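Local coordinates for protein urocanate hydratase (Paenibacillus sp. Soil724D2, PDB 7NED) that probably catalyses the hydration of thiourocanate in bacterial ergothioneine catabolism with bound NAD+ as cofactor, and holds urocanate in this structure, at residues A[16-21]-A[472-477]; A[126-131]-A[429-434]; A[133-138]-A[166-171]; A[351-356]-A[409-414]. One frame throughout, in Å; residues are numbered along the deposited sequence.

In the fold
From the N terminus, helix 17-31 comes first, and contact 1 joins its start to the residue that leads into strand 475-480, closing a loop that encloses the other three contacts. Inside it, contact 2 brings the loop before helix 133-150 to strand 428-441, a member of the same mixed sheet. Contacts 3 and 4 both nest within contact 2 and follow one another without crossing. Contact 3 closes a short loop in the Rossmann-like part, between helix 133-150 and the turn after strand 159-163. Contact 4 packs helix 407-420 on strand 351-355, the neighbour of 428-441. Segments from contacts 2, 3 and 4 all reach urocanate, so the site lies where the Rossmann-like part meets the mixed sheet.

Contact 1: A[16-21]-A[472-477]; sequences GWRQEA and MADLVT
The guanidinium of Arg18 meets Asp474 at its edge. Asp474 OD2 lies almost in the guanidinium plane, beside NE and NH2. The carboxylate is turned steeply against it, with 72° between the two planes. The grip is side-on: NE and NH2 both hold one oxygen. Arg18 NE donates to Asp474 OD2 at 2.6 Å and comes nearly in line with the C-O bond. Arg18 NH2 donates to the same Asp474 OD2 at 2.8 Å, from above the carboxylate plane. This second bond is more bent, at 133°. The arginine chain turns at its third torsion (chi3 59°), which swings the head across the aspartate.

Asp474 stands at a classic beta bulge, where it and Leu475 both face Thr495 of the adjacent strand 490-498. Arg18 belongs to the first turn of helix 17-31, with Gly16 at the N-cap. The salt bridge thus ties the start of this helix to the bulge that leads into strand 475-480 of the mixed sheet.

Both side chains are buried, and each has further partners. Asp474 OD1 takes a salt bridge from Arg507 and a hydrogen bond from Val497 N. Arg18 NH1 pairs with Glu67 and with the carbonyl of Arg86. A water sits 2.9 Å from Arg18 NH2, a weak bond, and also lies close to Ala473 O.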
# COMPACT_ATOMS: atom_id res chain seq x y z
N GLY A 16 22.30 17.66 -10.76
CA GLY A 16 22.98 16.48 -11.25
C GLY A 16 22.12 15.74 -12.26
O GLY A 16 20.96 16.09 -12.50
N TRP A 17 22.70 14.71 -12.85
CA TRP A 17 22.02 13.99 -13.93
C TRP A 17 20.95 13.04 -13.41
O TRP A 17 20.01 12.71 -14.14
CB TRP A 17 23.03 13.20 -14.77
CG TRP A 17 23.41 13.99 -15.99
CD1 TRP A 17 24.59 14.65 -16.21
CD2 TRP A 17 22.58 14.25 -17.15
NE1 TRP A 17 24.55 15.31 -17.44
CE2 TRP A 17 23.33 15.07 -18.03
CE3 TRP A 17 21.29 13.85 -17.53
CZ2 TRP A 17 22.83 15.51 -19.27
CZ3 TRP A 17 20.79 14.30 -18.79
CH2 TRP A 17 21.57 15.11 -19.62
N ARG A 18 21.08 12.56 -12.17
CA ARG A 18 19.99 11.75 -11.65
C ARG A 18 18.74 12.60 -11.51
O ARG A 18 17.64 12.16 -11.86
CB ARG A 18 20.39 11.13 -10.30
CG ARG A 18 21.55 10.17 -10.46
CD ARG A 18 22.10 9.65 -9.13
NE ARG A 18 21.07 8.97 -8.37
CZ ARG A 18 21.18 8.67 -7.08
NH1 ARG A 18 22.28 9.00 -6.41
NH2 ARG A 18 20.18 8.04 -6.46
N GLN A 19 18.89 13.84 -11.03
CA GLN A 19 17.73 14.70 -10.90
C GLN A 19 17.23 15.12 -12.28
O GLN A 19 16.02 15.10 -12.56
CB GLN A 19 18.08 15.93 -10.07
CG GLN A 19 18.65 15.63 -8.65
CD GLN A 19 20.16 15.51 -8.64
OE1 GLN A 19 20.76 14.88 -9.51
NE2 GLN A 19 20.79 16.13 -7.65
N GLU A 20 18.15 15.49 -13.16
CA GLU A 20 17.77 15.90 -14.51
C GLU A 20 16.99 14.79 -15.22
O GLU A 20 16.04 15.06 -15.98
CB GLU A 20 19.02 16.27 -15.29
CG GLU A 20 18.76 16.72 -16.74
CD GLU A 20 18.28 18.18 -16.83
OE1 GLU A 20 18.57 18.97 -15.90
OE2 GLU A 20 17.64 18.55 -17.85
N ALA A 21 17.40 13.54 -15.01
CA ALA A 21 16.74 12.42 -15.68
C ALA A 21 15.27 12.38 -15.31
O ALA A 21 14.39 12.26 -16.18
CB ALA A 21 17.44 11.10 -15.34
N MET A 472 18.33 1.18 -3.51
CA MET A 472 19.04 2.34 -4.05
C MET A 472 18.47 2.85 -5.37
O MET A 472 19.19 3.45 -6.18
CB MET A 472 20.51 1.96 -4.24
CG MET A 472 21.10 1.57 -2.88
SD MET A 472 22.83 1.09 -2.94
CE MET A 472 22.70 -0.44 -3.79
N ALA A 473 17.19 2.58 -5.65
CA ALA A 473 16.55 3.07 -6.86
C ALA A 473 16.46 4.60 -6.81
O ALA A 473 16.65 5.25 -5.77
CB ALA A 473 15.16 2.43 -6.99
N ASP A 474 16.18 5.20 -7.98
CA ASP A 474 16.10 6.66 -8.05
C ASP A 474 14.70 7.16 -7.82
O ASP A 474 14.50 8.22 -7.23
CB ASP A 474 16.60 7.15 -9.44
CG ASP A 474 18.11 7.00 -9.58
OD1 ASP A 474 18.54 6.02 -10.21
OD2 ASP A 474 18.86 7.81 -8.97
N LEU A 475 13.71 6.41 -8.28
CA LEU A 475 12.32 6.77 -8.04
C LEU A 475 11.51 5.50 -7.77
O LEU A 475 11.63 4.53 -8.52
CB LEU A 475 11.72 7.52 -9.25
CG LEU A 475 10.27 8.02 -9.17
CD1 LEU A 475 10.04 9.27 -10.05
CD2 LEU A 475 9.26 6.95 -9.54
N VAL A 476 10.67 5.53 -6.74
CA VAL A 476 9.81 4.40 -6.42
C VAL A 476 8.39 4.92 -6.23
O VAL A 476 8.19 6.00 -5.66
CB VAL A 476 10.31 3.66 -5.15
CG1 VAL A 476 9.40 2.49 -4.80
CG2 VAL A 476 11.73 3.21 -5.37
N THR A 477 7.42 4.16 -6.70
CA THR A 477 6.03 4.59 -6.63
C THR A 477 5.13 3.41 -6.27
O THR A 477 5.41 2.27 -6.64
CB THR A 477 5.58 5.22 -7.96
OG1 THR A 477 4.28 5.79 -7.79
CG2 THR A 477 5.53 4.17 -9.11
O HOH W 1 19.52 5.94 -4.63

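Contact 2: A[126-131]-A[429-434]; sequences AWQYIG and AFSRDH. With URO ((2E)-3-(1H-imidazol-4-yl)acrylic acid), chain B.
Gln128 OE1 is approached almost head-on by His434 NE2. His434 NE2 donates to Gln128 OE1 at 3.2 Å, nearly along the C=O axis, with a C=O...N angle of 167°. The oxygen lies at the edge of the imidazole, in the ring plane. The amide itself stands steeply to that ring, 73° away from it. Gln128 has CG beside the backbone N (chi1 -63°) and runs out extended beyond it, which carries the amide across to strand 428-441.

On the way the chain passes Ser431. Gln128 CG packs 3.2 Å from Ser431 OG, a contact without a hydrogen bond. The serine hydroxyl bonds to Val494 O instead. The other end of the amide, Gln128 NE2, bonds to Thr495 OG1, and His434 ND1 bonds to Ser491 OG. The amide and the imidazole are thus each fixed at both polar ends. With an alanine in place of Gln128, His434 NE2 would probably lose its acceptor and a gap would be likely to open over Ser431.

The neighbours of this pair reach the ligand. Asp433 OD2 comes to 3.0 Å from urocanate CAD. Asp433 OD1 accepts from His434 N at 2.7 Å, from above the carboxylate plane. Tyr129 CD1 lies 3.3 Å from urocanate OAB, which sits near the ring plane at its edge. Tyr129 and Asp433 flank the propenoate chain of urocanate from opposite sides, in a pocket built where loop 126-131 meets the end of a strand of the mixed sheet.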
# COMPACT_ATOMS: atom_id res chain seq x y z
N ALA A 126 4.26 8.44 -12.37
CA ALA A 126 5.65 8.17 -12.07
C ALA A 126 6.58 8.49 -13.24
O ALA A 126 7.79 8.32 -13.11
CB ALA A 126 5.81 6.70 -11.66
N TRP A 127 6.02 8.91 -14.38
CA TRP A 127 6.74 9.55 -15.49
C TRP A 127 7.52 8.43 -16.18
O TRP A 127 8.67 8.61 -16.59
CB TRP A 127 7.72 10.57 -14.94
CG TRP A 127 7.01 11.64 -14.16
CD1 TRP A 127 5.65 11.90 -14.08
CD2 TRP A 127 7.57 12.22 -12.98
NE1 TRP A 127 5.39 12.76 -13.01
CE2 TRP A 127 6.57 12.96 -12.33
CE3 TRP A 127 8.87 12.22 -12.45
CZ2 TRP A 127 6.82 13.70 -11.17
CZ3 TRP A 127 9.12 12.99 -11.30
CH2 TRP A 127 8.10 13.70 -10.68
N GLN A 128 6.92 7.24 -16.29
CA GLN A 128 7.65 6.09 -16.82
C GLN A 128 7.13 5.66 -18.19
O GLN A 128 7.60 4.65 -18.74
CB GLN A 128 7.61 4.92 -15.81
CG GLN A 128 8.32 5.31 -14.52
CD GLN A 128 8.02 4.43 -13.29
OE1 GLN A 128 6.94 3.80 -13.16
NE2 GLN A 128 8.96 4.44 -12.34
N TYR A 129 6.16 6.40 -18.73
CA TYR A 129 5.55 6.15 -20.01
C TYR A 129 6.52 6.60 -21.08
O TYR A 129 7.18 7.63 -20.92
CB TYR A 129 4.25 6.93 -20.06
CG TYR A 129 3.42 6.80 -21.29
CD1 TYR A 129 2.61 5.70 -21.48
CD2 TYR A 129 3.40 7.83 -22.22
CE1 TYR A 129 1.82 5.61 -22.63
CE2 TYR A 129 2.61 7.74 -23.36
CZ TYR A 129 1.83 6.61 -23.54
OH TYR A 129 1.04 6.48 -24.66
N ILE A 130 6.67 5.78 -22.13
CA ILE A 130 7.59 6.14 -23.20
C ILE A 130 6.87 6.35 -24.52
O ILE A 130 7.52 6.50 -25.54
CB ILE A 130 8.72 5.12 -23.37
CG1 ILE A 130 8.17 3.72 -23.79
CG2 ILE A 130 9.57 5.09 -22.08
CD1 ILE A 130 9.22 2.76 -24.27
N GLY A 131 5.54 6.40 -24.51
CA GLY A 131 4.74 6.42 -25.72
C GLY A 131 4.11 5.06 -25.95
O GLY A 131 4.15 4.18 -25.11
N ALA A 429 17.86 6.33 -18.80
CA ALA A 429 16.93 6.00 -17.72
C ALA A 429 16.35 4.63 -18.00
O ALA A 429 16.01 4.33 -19.15
CB ALA A 429 15.82 7.04 -17.62
N PHE A 430 16.25 3.80 -16.96
CA PHE A 430 15.65 2.47 -17.04
C PHE A 430 14.36 2.44 -16.24
O PHE A 430 14.29 2.98 -15.13
CB PHE A 430 16.59 1.40 -16.50
CG PHE A 430 17.72 1.07 -17.44
CD1 PHE A 430 18.96 1.71 -17.33
CD2 PHE A 430 17.53 0.12 -18.46
CE1 PHE A 430 20.00 1.38 -18.23
CE2 PHE A 430 18.54 -0.21 -19.31
CZ PHE A 430 19.78 0.45 -19.22
N SER A 431 13.34 1.81 -16.78
CA SER A 431 12.14 1.64 -15.96
C SER A 431 11.38 0.44 -16.52
O SER A 431 11.97 -0.46 -17.13
CB SER A 431 11.32 2.94 -15.92
OG SER A 431 10.19 2.82 -15.05
N ARG A 432 10.08 0.41 -16.27
CA ARG A 432 9.28 -0.68 -16.77
C ARG A 432 7.83 -0.30 -16.56
O ARG A 432 7.51 0.62 -15.80
CB ARG A 432 9.61 -2.00 -16.07
CG ARG A 432 9.55 -1.87 -14.49
CD ARG A 432 9.33 -3.22 -13.75
NE ARG A 432 9.44 -3.04 -12.30
CZ ARG A 432 8.48 -2.53 -11.52
NH1 ARG A 432 7.33 -2.15 -12.06
NH2 ARG A 432 8.67 -2.40 -10.19
N ASP A 433 6.96 -1.02 -17.24
CA ASP A 433 5.55 -0.94 -16.87
C ASP A 433 5.38 -1.53 -15.48
O ASP A 433 6.25 -2.25 -14.98
CB ASP A 433 4.68 -1.68 -17.89
CG ASP A 433 3.20 -1.33 -17.76
OD1 ASP A 433 2.84 -0.40 -16.98
OD2 ASP A 433 2.38 -1.96 -18.45
N HIS A 434 4.22 -1.29 -14.87
CA HIS A 434 3.95 -1.96 -13.59
C HIS A 434 3.41 -3.36 -13.79
O HIS A 434 3.32 -4.12 -12.82
CB HIS A 434 2.94 -1.18 -12.74
CG HIS A 434 3.41 0.19 -12.37
ND1 HIS A 434 2.81 0.92 -11.37
CD2 HIS A 434 4.41 0.97 -12.86
CE1 HIS A 434 3.43 2.08 -11.24
NE2 HIS A 434 4.41 2.14 -12.13
OAA URO B . 3.57 0.93 -20.83
CAI URO B . 3.05 1.90 -20.13
OAB URO B . 3.58 2.93 -19.99
CAC URO B . 1.76 1.71 -19.46
CAD URO B . 1.14 0.56 -19.57
CAJ URO B . -0.09 0.55 -18.87
CAF URO B . -1.12 -0.33 -18.99
NAH URO B . -2.21 0.09 -18.27
CAE URO B . -1.83 1.22 -17.72
NAG URO B . -0.56 1.54 -18.05

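Contact 3: A[133-138]-A[166-171]. With NAD (nicotinamide-adenine-dinucleotide), chain C; URO ((2E)-3-(1H-imidazol-4-yl)acrylic acid), chain B.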
# COMPACT_ATOMS: atom_id res chain seq x y z
N GLN A 133 5.19 2.72 -27.68
CA GLN A 133 6.15 1.62 -27.69
C GLN A 133 6.14 0.86 -26.36
O GLN A 133 6.44 -0.34 -26.31
CB GLN A 133 7.55 2.15 -27.97
CG GLN A 133 8.52 1.00 -28.11
CD GLN A 133 9.94 1.40 -28.34
OE1 GLN A 133 10.77 0.54 -28.64
NE2 GLN A 133 10.25 2.70 -28.20
N GLY A 134 5.77 1.53 -25.27
CA GLY A 134 5.87 0.87 -23.98
C GLY A 134 5.11 -0.44 -23.93
O GLY A 134 5.54 -1.39 -23.27
N VAL A 135 3.99 -0.52 -24.66
CA VAL A 135 3.14 -1.70 -24.61
C VAL A 135 3.27 -2.56 -25.86
O VAL A 135 2.68 -3.64 -25.93
CB VAL A 135 1.66 -1.29 -24.39
CG1 VAL A 135 1.04 -0.71 -25.67
CG2 VAL A 135 0.82 -2.46 -23.87
N ILE A 136 4.04 -2.13 -26.86
CA ILE A 136 3.92 -2.83 -28.14
C ILE A 136 4.51 -4.24 -28.07
O ILE A 136 3.95 -5.18 -28.65
CB ILE A 136 4.51 -2.00 -29.30
CG1 ILE A 136 4.17 -2.69 -30.63
CG2 ILE A 136 5.99 -1.83 -29.18
CD1 ILE A 136 4.74 -1.94 -31.80
N GLN A 137 5.60 -4.46 -27.32
CA GLN A 137 6.15 -5.82 -27.30
C GLN A 137 5.24 -6.77 -26.55
O GLN A 137 5.12 -7.94 -26.92
CB GLN A 137 7.55 -5.89 -26.67
CG GLN A 137 8.06 -7.35 -26.83
CD GLN A 137 9.52 -7.58 -26.40
OE1 GLN A 137 10.20 -6.69 -25.92
NE2 GLN A 137 9.98 -8.82 -26.56
N GLY A 138 4.62 -6.30 -25.46
CA GLY A 138 3.65 -7.13 -24.75
C GLY A 138 2.54 -7.60 -25.68
O GLY A 138 2.20 -8.77 -25.72
N GLY A 166 -5.68 4.71 -28.87
CA GLY A 166 -5.16 5.71 -27.96
C GLY A 166 -3.69 5.49 -27.66
O GLY A 166 -2.94 4.93 -28.46
N GLY A 167 -3.27 5.95 -26.47
CA GLY A 167 -1.86 5.86 -26.10
C GLY A 167 -1.30 4.45 -26.18
O GLY A 167 -0.26 4.21 -26.79
N MET A 168 -2.08 3.54 -25.65
CA MET A 168 -1.72 2.16 -25.60
C MET A 168 -2.34 1.38 -26.72
O MET A 168 -1.66 0.63 -27.31
CB MET A 168 -2.06 1.58 -24.26
CG MET A 168 -1.52 2.45 -23.16
SD MET A 168 0.13 2.03 -22.78
CE MET A 168 1.15 2.61 -24.08
N GLY A 169 -3.63 1.59 -26.96
CA GLY A 169 -4.28 0.91 -28.09
C GLY A 169 -3.63 1.18 -29.43
O GLY A 169 -3.65 0.32 -30.32
N GLY A 170 -3.04 2.35 -29.59
CA GLY A 170 -2.38 2.67 -30.84
C GLY A 170 -1.23 1.73 -31.19
O GLY A 170 -0.81 1.70 -32.36
N ALA A 171 -0.72 0.96 -30.22
CA ALA A 171 0.33 -0.01 -30.53
C ALA A 171 -0.21 -1.25 -31.23
O ALA A 171 0.57 -2.02 -31.81
CB ALA A 171 1.04 -0.45 -29.25
PA NAD C . -6.78 6.10 -24.32
O1A NAD C . -8.01 6.61 -23.58
O2A NAD C . -5.64 6.92 -24.78
O5B NAD C . -7.45 5.61 -25.80
C5B NAD C . -8.65 4.95 -25.69
C4B NAD C . -9.19 4.90 -27.19
O4B NAD C . -10.45 4.29 -27.29
C3B NAD C . -9.36 6.41 -27.56
O3B NAD C . -8.75 6.67 -28.76
C2B NAD C . -10.91 6.55 -27.68
O2B NAD C . -11.30 7.38 -28.72
C1B NAD C . -11.25 5.13 -28.14
N9A NAD C . -12.62 4.71 -27.84
C8A NAD C . -13.41 4.97 -26.73
N7A NAD C . -14.60 4.44 -26.80
C5A NAD C . -14.61 3.76 -28.01
C6A NAD C . -15.59 2.99 -28.67
N6A NAD C . -16.80 2.77 -28.12
N1A NAD C . -15.31 2.43 -29.88
C2A NAD C . -14.09 2.71 -30.40
N3A NAD C . -13.06 3.42 -29.89
C4A NAD C . -13.37 3.94 -28.68
O3 NAD C . -6.54 4.78 -23.52
PN NAD C . -5.18 3.97 -23.70
O1N NAD C . -3.91 4.43 -23.04
O2N NAD C . -5.16 3.43 -25.11
O5D NAD C . -5.46 2.52 -22.81
C5D NAD C . -6.63 1.81 -23.24
C4D NAD C . -6.87 0.66 -22.30
O4D NAD C . -5.68 -0.09 -22.10
C3D NAD C . -7.14 1.39 -20.89
O3D NAD C . -8.21 0.77 -20.18
C2D NAD C . -5.80 1.17 -20.09
O2D NAD C . -5.94 0.97 -18.74
C1D NAD C . -5.64 -0.25 -20.70
N1N NAD C . -4.44 -1.02 -20.35
C2N NAD C . -4.48 -1.43 -19.03
C3N NAD C . -3.49 -2.23 -18.50
C7N NAD C . -3.60 -2.57 -17.00
O7N NAD C . -3.11 -3.57 -16.49
N7N NAD C . -4.25 -1.65 -16.19
C4N NAD C . -2.45 -2.61 -19.36
C5N NAD C . -2.46 -2.19 -20.69
C6N NAD C . -3.49 -1.38 -21.20
OAA URO B . 3.57 0.93 -20.83
CAI URO B . 3.05 1.90 -20.13
OAB URO B . 3.58 2.93 -19.99
CAC URO B . 1.76 1.71 -19.46
CAD URO B . 1.14 0.56 -19.57
CAJ URO B . -0.09 0.55 -18.87
CAF URO B . -1.12 -0.33 -18.99
NAH URO B . -2.21 0.09 -18.27
CAE URO B . -1.83 1.22 -17.72
NAG URO B . -0.56 1.54 -18.05
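Val135 points toward segment 166-171 and meets both Met168 and Ala171. This is the nucleotide-binding corner of the Rossmann-like domain: the glycine-rich turn after strand 159-163 packs against the first turns of helix 133-150. Val135 CG1 holds the crowded position between backbone N and carbonyl carbon (chi1 75°), and this branch makes the closest approaches. It lies 3.4 Å from Met168 O and 3.6 Å from Ala171 CB. Ile136 is set beside it, and its CB touches Ala171 CB at 3.8 Å. Ala171 therefore fits against two neighbouring residues of the helix.

Met168 leaves its backbone in another direction but bends at its second and third torsions (chi2 -87°). The bend brings its methyl back to the helix, with Met168 CE 3.7 Å from Val135 CG1. Tyr129 packs on the same methyl. The sulfur lies against the bound urocanate, with Met168 SD 3.7 Å from urocanate CAD. Replacing Met168 by an alanine would probably leave a gap between Val135 and the propenoate chain of urocanate, with the ligand less firmly held on that side.

Glycines make room on both segments. A side chain on Gly134 would run into urocanate OAA, and one on Gly166 into the cofactor at O5B. The turn then grips the diphosphate through backbone nitrogens. Gly167 N donates to NAD O2A at 3.1 Å, and Met168 N to NAD O2N at 3.1 Å. Gly169 N adds a nearly straight bond to the same NAD O2N, 3.0 Å long.

Contact 4: A[351-356]-A[409-414]; sequences FRWVAL and TKLALA. With URO ((2E)-3-(1H-imidazol-4-yl)acrylic acid), chain B.
Helix 407-420 touches strand 351-355 through Leu411, which meets both Trp353 and Phe351. In sequence order, Thr409 comes first and turns away from the strand, its hydroxyl bonded to Asn513, and exposed Lys410 makes a cation-pi contact with Phe374.

Leu411 follows and points at the strand. Its CG is anti to the backbone N (chi1 177°), which sends the methyl CD2 out from the helix. Leu411 CD2 sits over one face of the Trp353 indole, 3.9 Å from the centroid of the six-membered ring and 22° off its normal, a CH-pi contact. The nearest ring atom is Trp353 CZ3, 3.6 Å from Leu411 CD2. The same methyl comes to the edge of the Phe351 ring, with Leu411 CD2 4.0 Å from Phe351 CE2. One methyl thus serves a ring face and a ring edge. The contact is wholly apolar.

Ala412 lies beside the strand, against Leu512 and Phe430.

Arg352, between the two aromatics in sequence, leaves the strand on the side away from the helix, and its guanidinium reaches the urocanate carboxylate. Arg352 NH1 donates to urocanate OAB at 2.9 Å, and Arg352 NH2 to urocanate OAA at 2.6 Å. The strand thus carries apolar packing on one face and carboxylate binding on the other. Strand 351-355 runs between 428-441 and 398-400 in the mixed sheet, and helix 407-420 lies on it with helices 360-373 and 502-525 as neighbours.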
# COMPACT_ATOMS: atom_id res chain seq x y z
N PHE A 351 10.59 -4.26 -19.54
CA PHE A 351 11.71 -3.39 -19.21
C PHE A 351 11.93 -2.40 -20.35
O PHE A 351 11.69 -2.72 -21.51
CB PHE A 351 12.91 -4.29 -18.89
CG PHE A 351 14.13 -3.57 -18.41
CD1 PHE A 351 14.06 -2.99 -17.13
CD2 PHE A 351 15.37 -3.89 -18.90
CE1 PHE A 351 15.16 -2.40 -16.54
CE2 PHE A 351 16.51 -3.36 -18.29
CZ PHE A 351 16.41 -2.61 -17.09
N ARG A 352 12.30 -1.17 -20.02
CA ARG A 352 12.39 -0.13 -21.04
C ARG A 352 13.49 0.84 -20.64
O ARG A 352 13.89 0.91 -19.48
CB ARG A 352 11.05 0.60 -21.20
CG ARG A 352 10.59 1.22 -19.84
CD ARG A 352 9.15 1.72 -19.85
NE ARG A 352 8.15 0.69 -20.18
CZ ARG A 352 6.84 0.93 -20.21
NH1 ARG A 352 6.37 2.14 -19.91
NH2 ARG A 352 6.00 -0.02 -20.58
N TRP A 353 13.97 1.62 -21.61
CA TRP A 353 15.00 2.59 -21.30
C TRP A 353 14.84 3.79 -22.22
O TRP A 353 14.25 3.69 -23.28
CB TRP A 353 16.40 1.98 -21.42
CG TRP A 353 16.62 1.15 -22.64
CD1 TRP A 353 17.25 1.54 -23.79
CD2 TRP A 353 16.27 -0.23 -22.82
NE1 TRP A 353 17.31 0.50 -24.66
CE2 TRP A 353 16.70 -0.59 -24.11
CE3 TRP A 353 15.62 -1.19 -22.02
CZ2 TRP A 353 16.50 -1.87 -24.64
CZ3 TRP A 353 15.42 -2.47 -22.55
CH2 TRP A 353 15.86 -2.80 -23.84
N VAL A 354 15.33 4.93 -21.77
CA VAL A 354 15.14 6.20 -22.47
C VAL A 354 16.47 6.89 -22.63
O VAL A 354 17.22 7.03 -21.66
CB VAL A 354 14.15 7.10 -21.70
CG1 VAL A 354 14.03 8.49 -22.37
CG2 VAL A 354 12.78 6.41 -21.64
N ALA A 355 16.75 7.37 -23.85
CA ALA A 355 17.99 8.11 -24.11
C ALA A 355 17.75 9.57 -23.71
O ALA A 355 17.19 10.35 -24.47
CB ALA A 355 18.37 8.01 -25.59
N LEU A 356 18.16 9.93 -22.49
CA LEU A 356 17.92 11.28 -21.99
C LEU A 356 18.63 12.35 -22.81
O LEU A 356 18.22 13.52 -22.78
CB LEU A 356 18.35 11.35 -20.53
CG LEU A 356 17.56 10.37 -19.66
CD1 LEU A 356 18.33 10.02 -18.38
CD2 LEU A 356 16.19 10.94 -19.31
N THR A 409 19.69 -6.80 -15.26
CA THR A 409 20.89 -6.29 -14.60
C THR A 409 22.06 -6.23 -15.57
O THR A 409 22.79 -5.23 -15.63
CB THR A 409 21.21 -7.21 -13.41
OG1 THR A 409 20.09 -7.23 -12.52
CG2 THR A 409 22.48 -6.75 -12.68
N LYS A 410 22.28 -7.32 -16.31
CA LYS A 410 23.33 -7.37 -17.33
C LYS A 410 23.23 -6.20 -18.30
O LYS A 410 24.22 -5.50 -18.58
CB LYS A 410 23.23 -8.71 -18.07
CG LYS A 410 24.14 -8.82 -19.27
CD LYS A 410 24.18 -10.23 -19.77
CE LYS A 410 24.99 -10.30 -21.08
NZ LYS A 410 24.80 -11.67 -21.67
N LEU A 411 22.04 -5.98 -18.87
CA LEU A 411 21.86 -4.87 -19.79
C LEU A 411 22.19 -3.54 -19.11
O LEU A 411 22.93 -2.71 -19.65
CB LEU A 411 20.42 -4.86 -20.29
CG LEU A 411 20.11 -3.69 -21.20
CD1 LEU A 411 21.01 -3.68 -22.49
CD2 LEU A 411 18.66 -3.82 -21.58
N ALA A 412 21.61 -3.29 -17.94
CA ALA A 412 21.76 -1.97 -17.33
C ALA A 412 23.21 -1.70 -16.94
O ALA A 412 23.69 -0.57 -17.08
CB ALA A 412 20.83 -1.85 -16.11
N LEU A 413 23.92 -2.73 -16.46
CA LEU A 413 25.34 -2.53 -16.14
C LEU A 413 26.17 -2.24 -17.41
O LEU A 413 27.03 -1.35 -17.39
CB LEU A 413 25.90 -3.77 -15.42
CG LEU A 413 25.43 -3.92 -13.97
CD1 LEU A 413 26.00 -5.22 -13.40
CD2 LEU A 413 25.77 -2.72 -13.09
N ALA A 414 25.95 -2.99 -18.49
CA ALA A 414 26.65 -2.70 -19.75
C ALA A 414 26.36 -1.27 -20.21
O ALA A 414 27.29 -0.53 -20.57
CB ALA A 414 26.26 -3.70 -20.85
OAA URO B . 3.57 0.93 -20.83
CAI URO B . 3.05 1.90 -20.13
OAB URO B . 3.58 2.93 -19.99
CAC URO B . 1.76 1.71 -19.46
CAD URO B . 1.14 0.56 -19.57
CAJ URO B . -0.09 0.55 -18.87
CAF URO B . -1.12 -0.33 -18.99
NAH URO B . -2.21 0.09 -18.27
CAE URO B . -1.83 1.22 -17.72
NAG URO B . -0.56 1.54 -18.05